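Local atomic coordinates of aminopeptidase (Trypanosoma brucei brucei, PDB entry 4EFD), a protein that probably removes amino acids one at a time from the N-termini of peptides, as a metal-dependent aminopeptidase of the M17 family. Residues V241-G246 against R269-L274; V285-K290 against V334-T339. All coordinates share one frame; numbering follows the deposited sequence.

Interaction 1: V241-G246 against R269-L274; sequences VDVICG and RLVTLL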
loop_
_atom_site.group_PDB
_atom_site.type_symbol
_atom_site.label_atom_id
_atom_site.label_comp_id
_atom_site.label_asym_id
_atom_site.label_seq_id
_atom_site.Cartn_x
_atom_site.Cartn_y
_atom_site.Cartn_z
ATOM N N VAL A 241 39.340 -28.263 -3.795
ATOM C CA VAL A 241 38.554 -27.049 -3.595
ATOM C C VAL A 241 39.269 -25.851 -4.209
ATOM O O VAL A 241 40.428 -25.587 -3.890
ATOM C CB VAL A 241 38.318 -26.766 -2.095
ATOM C CG1 VAL A 241 37.616 -25.427 -1.904
ATOM C CG2 VAL A 241 37.505 -27.879 -1.467
ATOM N N ASP A 242 38.573 -25.138 -5.094
ATOM C CA ASP A 242 39.072 -23.891 -5.667
ATOM C C ASP A 242 38.274 -22.741 -5.066
ATOM O O ASP A 242 37.054 -22.845 -4.916
ATOM C CB ASP A 242 38.929 -23.905 -7.192
ATOM C CG ASP A 242 39.435 -22.626 -7.846
ATOM O OD1 ASP A 242 40.463 -22.080 -7.391
ATOM O OD2 ASP A 242 38.805 -22.172 -8.828
ATOM N N VAL A 243 38.959 -21.653 -4.721
ATOM C CA VAL A 243 38.321 -20.501 -4.082
ATOM C C VAL A 243 38.782 -19.182 -4.703
ATOM O O VAL A 243 39.903 -18.727 -4.461
ATOM C CB VAL A 243 38.609 -20.468 -2.563
ATOM C CG1 VAL A 243 38.009 -19.217 -1.929
ATOM C CG2 VAL A 243 38.066 -21.718 -1.888
ATOM N N ILE A 244 37.902 -18.579 -5.502
ATOM C CA ILE A 244 38.114 -17.237 -6.040
ATOM C C ILE A 244 37.305 -16.278 -5.178
ATOM O O ILE A 244 36.090 -16.441 -5.055
ATOM C CB ILE A 244 37.633 -17.113 -7.503
ATOM C CG1 ILE A 244 38.125 -18.293 -8.348
ATOM C CG2 ILE A 244 38.104 -15.796 -8.101
ATOM C CD1 ILE A 244 37.705 -18.214 -9.803
ATOM N N CYS A 245 37.958 -15.288 -4.575
ATOM C CA CYS A 245 37.250 -14.359 -3.692
ATOM C C CYS A 245 37.795 -12.940 -3.714
ATOM O O CYS A 245 38.943 -12.702 -4.091
ATOM C CB CYS A 245 37.255 -14.879 -2.252
ATOM S SG CYS A 245 38.612 -14.290 -1.218
ATOM N N GLY A 246 36.949 -12.005 -3.287
ATOM C CA GLY A 246 37.326 -10.603 -3.170
ATOM C C GLY A 246 37.582 -9.966 -4.519
ATOM O O GLY A 246 36.818 -10.167 -5.462
ATOM N N ARG A 269 32.681 -15.016 -2.441
ATOM C CA ARG A 269 33.524 -16.155 -2.790
ATOM C C ARG A 269 32.839 -17.060 -3.811
ATOM O O ARG A 269 31.669 -17.410 -3.654
ATOM C CB ARG A 269 33.853 -16.964 -1.530
ATOM C CG ARG A 269 34.721 -16.217 -0.519
ATOM C CD ARG A 269 34.440 -16.617 0.918
ATOM N NE ARG A 269 34.751 -15.530 1.849
ATOM C CZ ARG A 269 35.954 -15.268 2.358
ATOM N NH1 ARG A 269 36.101 -14.245 3.193
ATOM N NH2 ARG A 269 37.013 -16.011 2.047
ATOM N N LEU A 270 33.577 -17.425 -4.855
ATOM C CA LEU A 270 33.150 -18.459 -5.788
ATOM C C LEU A 270 33.909 -19.735 -5.423
ATOM O O LEU A 270 35.099 -19.867 -5.718
ATOM C CB LEU A 270 33.433 -18.033 -7.232
ATOM C CG LEU A 270 32.582 -18.695 -8.316
ATOM C CD1 LEU A 270 31.131 -18.255 -8.198
ATOM C CD2 LEU A 270 33.126 -18.366 -9.698
ATOM N N VAL A 271 33.219 -20.657 -4.756
ATOM C CA VAL A 271 33.849 -21.845 -4.185
ATOM C C VAL A 271 33.468 -23.098 -4.968
ATOM O O VAL A 271 32.347 -23.588 -4.850
ATOM C CB VAL A 271 33.442 -22.031 -2.705
ATOM C CG1 VAL A 271 34.162 -23.227 -2.096
ATOM C CG2 VAL A 271 33.731 -20.765 -1.911
ATOM N N THR A 272 34.412 -23.613 -5.754
ATOM C CA THR A 272 34.181 -24.807 -6.569
ATOM C C THR A 272 34.838 -26.043 -5.952
ATOM O O THR A 272 36.037 -26.044 -5.672
ATOM C CB THR A 272 34.713 -24.617 -8.005
ATOM O OG1 THR A 272 34.100 -23.465 -8.597
ATOM C CG2 THR A 272 34.405 -25.841 -8.860
ATOM N N LEU A 273 34.036 -27.087 -5.746
ATOM C CA LEU A 273 34.519 -28.377 -5.262
ATOM C C LEU A 273 34.480 -29.375 -6.417
ATOM O O LEU A 273 33.499 -29.419 -7.159
ATOM C CB LEU A 273 33.639 -28.882 -4.114
ATOM C CG LEU A 273 33.214 -27.860 -3.055
ATOM C CD1 LEU A 273 32.367 -28.528 -1.982
ATOM C CD2 LEU A 273 34.419 -27.174 -2.435
ATOM N N LEU A 274 35.539 -30.172 -6.566
ATOM C CA LEU A 274 35.639 -31.144 -7.660
ATOM C C LEU A 274 35.831 -32.566 -7.139
ATOM O O LEU A 274 36.773 -32.837 -6.393
ATOM C CB LEU A 274 36.794 -30.779 -8.595
ATOM C CG LEU A 274 36.589 -29.521 -9.441
HETATM O O HOH W 1 35.505 -21.516 -7.887
#
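Val241 and Leu273 face each other across two strands that run antiparallel, their short-segment axes 4.6 Å apart, and the two side chains run alongside with the same outward direction. Leu273 CD2 does the touching: it packs 3.7 Å from Val241 CG1, while its approach to CG2 is closer than methyl groups normally allow and is doubtful in detail. The first torsion of Leu273 (chi1 -43°) sets CG beside the backbone N, and CD2 branches from there toward Val241. Val271 CG1 continues the row, at a slant to Val241 CG1 at 4.1 Å and alongside Val243 CG2. At the far end of the same face the alkyl part of Arg269 passes Cys245, whose SG stands oblique to the guanidinium. Helix 223-237 packs over this face through Thr227 and Ala234.

On the other face, Ile244 and Leu270 meet at their CB atoms, and Leu249 of helix 247-252 touches both. Beside them a water donates to Leu270 O at 2.8 Å, reaches Asp242 OD2 only weakly and lies just 2.5 Å from Thr272 OG1, short enough to be doubtful in detail.

The backbones are joined by two hydrogen-bonded pairs, Asp242 with Thr272 and Ile244 with Leu270. The Asp242 N to Thr272 O bond is 2.8 Å and nearly straight (173°), whereas the return bond from Thr272 N bends to 148°. Strand 240-245 is an edge of the large sheet of the catalytic domain within this chain. Since Leu270 O is gripped by both Ile244 N and the water, that carbonyl should be fixed in direction.

Interaction 2: V285-K290 against V334-T339; sequences VSLVGK and VQLSCT
Val285 N reaches Gln335 O to open a parallel strand pair in the mixed sheet of the M17 catalytic domain, an alpha/beta fold. The pair is a beta-alpha-beta crossover: helices 303-309 and 315-330 lie in the connection between the two strands, which run at 17° to each other.

Five main-chain bonds join them. Val285 O receives Ser337 N in the carbonyl plane, and Thr339 N reaches Leu287 O at 2.8 Å, the shortest of the five. Leu287 N instead approaches Ser337 O from above the carbonyl plane, 43° out of it. Between these bonds, CA-H...O contacts add to the pairing, such as Leu336 CA to Val285 O at 3.4 Å.

Apolar packing occupies the face carrying Val285, Leu287, Leu336 and Cys338. Val285 CG2 meets Val334 CG1 at 3.8 Å, the two branches crossing at an angle, and Leu336 forks between strand neighbours: CD1 touches Val285 CB, while CD2 approaches Leu287 CD1. Phe519 of helix 512-520 packs on Val285, Leu287 and Leu336; Phe324 of helix 315-330 packs on Leu336 and Cys338.

Hydroxyls of Ser286, Ser337 and Thr339 lie on the other face, with Val288. Ser337 OG sits between its backbone N and carbonyl carbon (chi1 76°), a torsion that brings it 2.7 Å from Ser286 OG in a hydrogen bond between hydroxyls. A water lies 2.7 Å from the same Ser337 OG, pairs with Thr339 OG1, and donates to Leu287 O at 2.7 Å.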
loop_
_atom_site.group_PDB
_atom_site.type_symbol
_atom_site.label_atom_id
_atom_site.label_comp_id
_atom_site.label_asym_id
_atom_site.label_seq_id
_atom_site.Cartn_x
_atom_site.Cartn_y
_atom_site.Cartn_z
ATOM N N VAL A 285 28.390 -34.270 -14.203
ATOM C CA VAL A 285 27.404 -33.285 -13.751
ATOM C C VAL A 285 28.052 -32.125 -12.997
ATOM O O VAL A 285 28.929 -32.336 -12.160
ATOM C CB VAL A 285 26.353 -33.934 -12.832
ATOM C CG1 VAL A 285 25.296 -32.915 -12.424
ATOM C CG2 VAL A 285 25.711 -35.132 -13.520
ATOM N N SER A 286 27.609 -30.904 -13.300
ATOM C CA SER A 286 28.052 -29.705 -12.589
ATOM C C SER A 286 26.901 -29.119 -11.779
ATOM O O SER A 286 25.818 -28.889 -12.313
ATOM C CB SER A 286 28.577 -28.655 -13.571
ATOM O OG SER A 286 29.906 -28.945 -13.969
ATOM N N LEU A 287 27.143 -28.879 -10.494
ATOM C CA LEU A 287 26.131 -28.317 -9.602
ATOM C C LEU A 287 26.466 -26.868 -9.254
ATOM O O LEU A 287 27.614 -26.549 -8.949
ATOM C CB LEU A 287 26.029 -29.146 -8.321
ATOM C CG LEU A 287 25.746 -30.642 -8.476
ATOM C CD1 LEU A 287 25.846 -31.336 -7.127
ATOM C CD2 LEU A 287 24.379 -30.874 -9.092
ATOM N N VAL A 288 25.460 -25.995 -9.312
ATOM C CA VAL A 288 25.616 -24.584 -8.944
ATOM C C VAL A 288 24.568 -24.215 -7.894
ATOM O O VAL A 288 23.409 -24.610 -8.006
ATOM C CB VAL A 288 25.472 -23.657 -10.168
ATOM C CG1 VAL A 288 25.778 -22.218 -9.787
ATOM C CG2 VAL A 288 26.391 -24.113 -11.288
ATOM N N GLY A 289 24.977 -23.458 -6.878
ATOM C CA GLY A 289 24.107 -23.156 -5.740
ATOM C C GLY A 289 24.151 -21.708 -5.290
ATOM O O GLY A 289 25.228 -21.128 -5.146
ATOM N N LYS A 290 22.971 -21.134 -5.059
ATOM C CA LYS A 290 22.843 -19.757 -4.591
ATOM C C LYS A 290 22.981 -19.715 -3.071
ATOM O O LYS A 290 22.200 -20.342 -2.354
ATOM C CB LYS A 290 21.489 -19.172 -5.014
ATOM C CG LYS A 290 21.202 -17.759 -4.503
ATOM C CD LYS A 290 19.735 -17.392 -4.683
ATOM C CE LYS A 290 19.379 -16.107 -3.942
ATOM N NZ LYS A 290 17.918 -15.812 -3.990
ATOM N N VAL A 334 29.748 -40.749 -10.604
ATOM C CA VAL A 334 29.482 -39.509 -11.327
ATOM C C VAL A 334 30.626 -38.530 -11.091
ATOM O O VAL A 334 30.973 -38.249 -9.944
ATOM C CB VAL A 334 28.170 -38.851 -10.852
ATOM C CG1 VAL A 334 27.846 -37.630 -11.703
ATOM C CG2 VAL A 334 27.024 -39.849 -10.890
ATOM N N GLN A 335 31.217 -38.025 -12.172
ATOM C CA GLN A 335 32.204 -36.956 -12.069
ATOM C C GLN A 335 31.451 -35.673 -11.745
ATOM O O GLN A 335 30.632 -35.207 -12.539
ATOM C CB GLN A 335 33.005 -36.803 -13.360
ATOM C CG GLN A 335 34.198 -35.859 -13.227
ATOM C CD GLN A 335 35.029 -35.753 -14.497
ATOM O OE1 GLN A 335 35.939 -34.927 -14.585
ATOM N NE2 GLN A 335 34.720 -36.588 -15.486
ATOM N N LEU A 336 31.736 -35.110 -10.575
ATOM C CA LEU A 336 30.902 -34.068 -9.994
ATOM C C LEU A 336 31.702 -32.805 -9.707
ATOM O O LEU A 336 32.814 -32.873 -9.184
ATOM C CB LEU A 336 30.281 -34.592 -8.695
ATOM C CG LEU A 336 28.867 -34.131 -8.356
ATOM C CD1 LEU A 336 27.870 -34.675 -9.366
ATOM C CD2 LEU A 336 28.502 -34.580 -6.952
ATOM N N SER A 337 31.135 -31.658 -10.072
ATOM C CA SER A 337 31.636 -30.366 -9.618
ATOM C C SER A 337 30.525 -29.683 -8.829
ATOM O O SER A 337 29.345 -29.981 -9.024
ATOM C CB SER A 337 32.091 -29.496 -10.793
ATOM O OG SER A 337 30.994 -28.937 -11.488
ATOM N N CYS A 338 30.906 -28.782 -7.930
ATOM C CA CYS A 338 29.943 -28.095 -7.076
ATOM C C CYS A 338 30.413 -26.679 -6.760
ATOM O O CYS A 338 31.265 -26.478 -5.893
ATOM C CB CYS A 338 29.727 -28.885 -5.786
ATOM S SG CYS A 338 28.577 -28.112 -4.637
ATOM N N THR A 339 29.854 -25.705 -7.478
ATOM C CA THR A 339 30.208 -24.299 -7.305
ATOM C C THR A 339 29.217 -23.601 -6.375
ATOM O O THR A 339 28.028 -23.503 -6.685
ATOM C CB THR A 339 30.240 -23.564 -8.658
ATOM O OG1 THR A 339 31.173 -24.211 -9.534
ATOM C CG2 THR A 339 30.650 -22.110 -8.474
HETATM O O HOH W 2 29.746 -26.726 -10.570
#

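Interactions 1 and 2 follow one another along the chain, the first closing before the second opens, and their centres lie 12 Å apart in the same mixed sheet. The strand order 240-245, 269-275, 334-344, 283-293 sets the two pairs next to each other: strand 269-275 bonds to strand 334-344, with Leu273 O probably accepting Cys338 N at 2.8 Å. Thr272 OG1 and Thr339 OG1 probably form a side-chain hydrogen bond across the same seam. Interaction 1 thus forms one margin of the sheet, paired antiparallel, about 21 Å from the chain centre, whereas interaction 2 lies at about 14 Å. Bonded on both sides, strand 269-275 ties the outer strand to the buried parallel part.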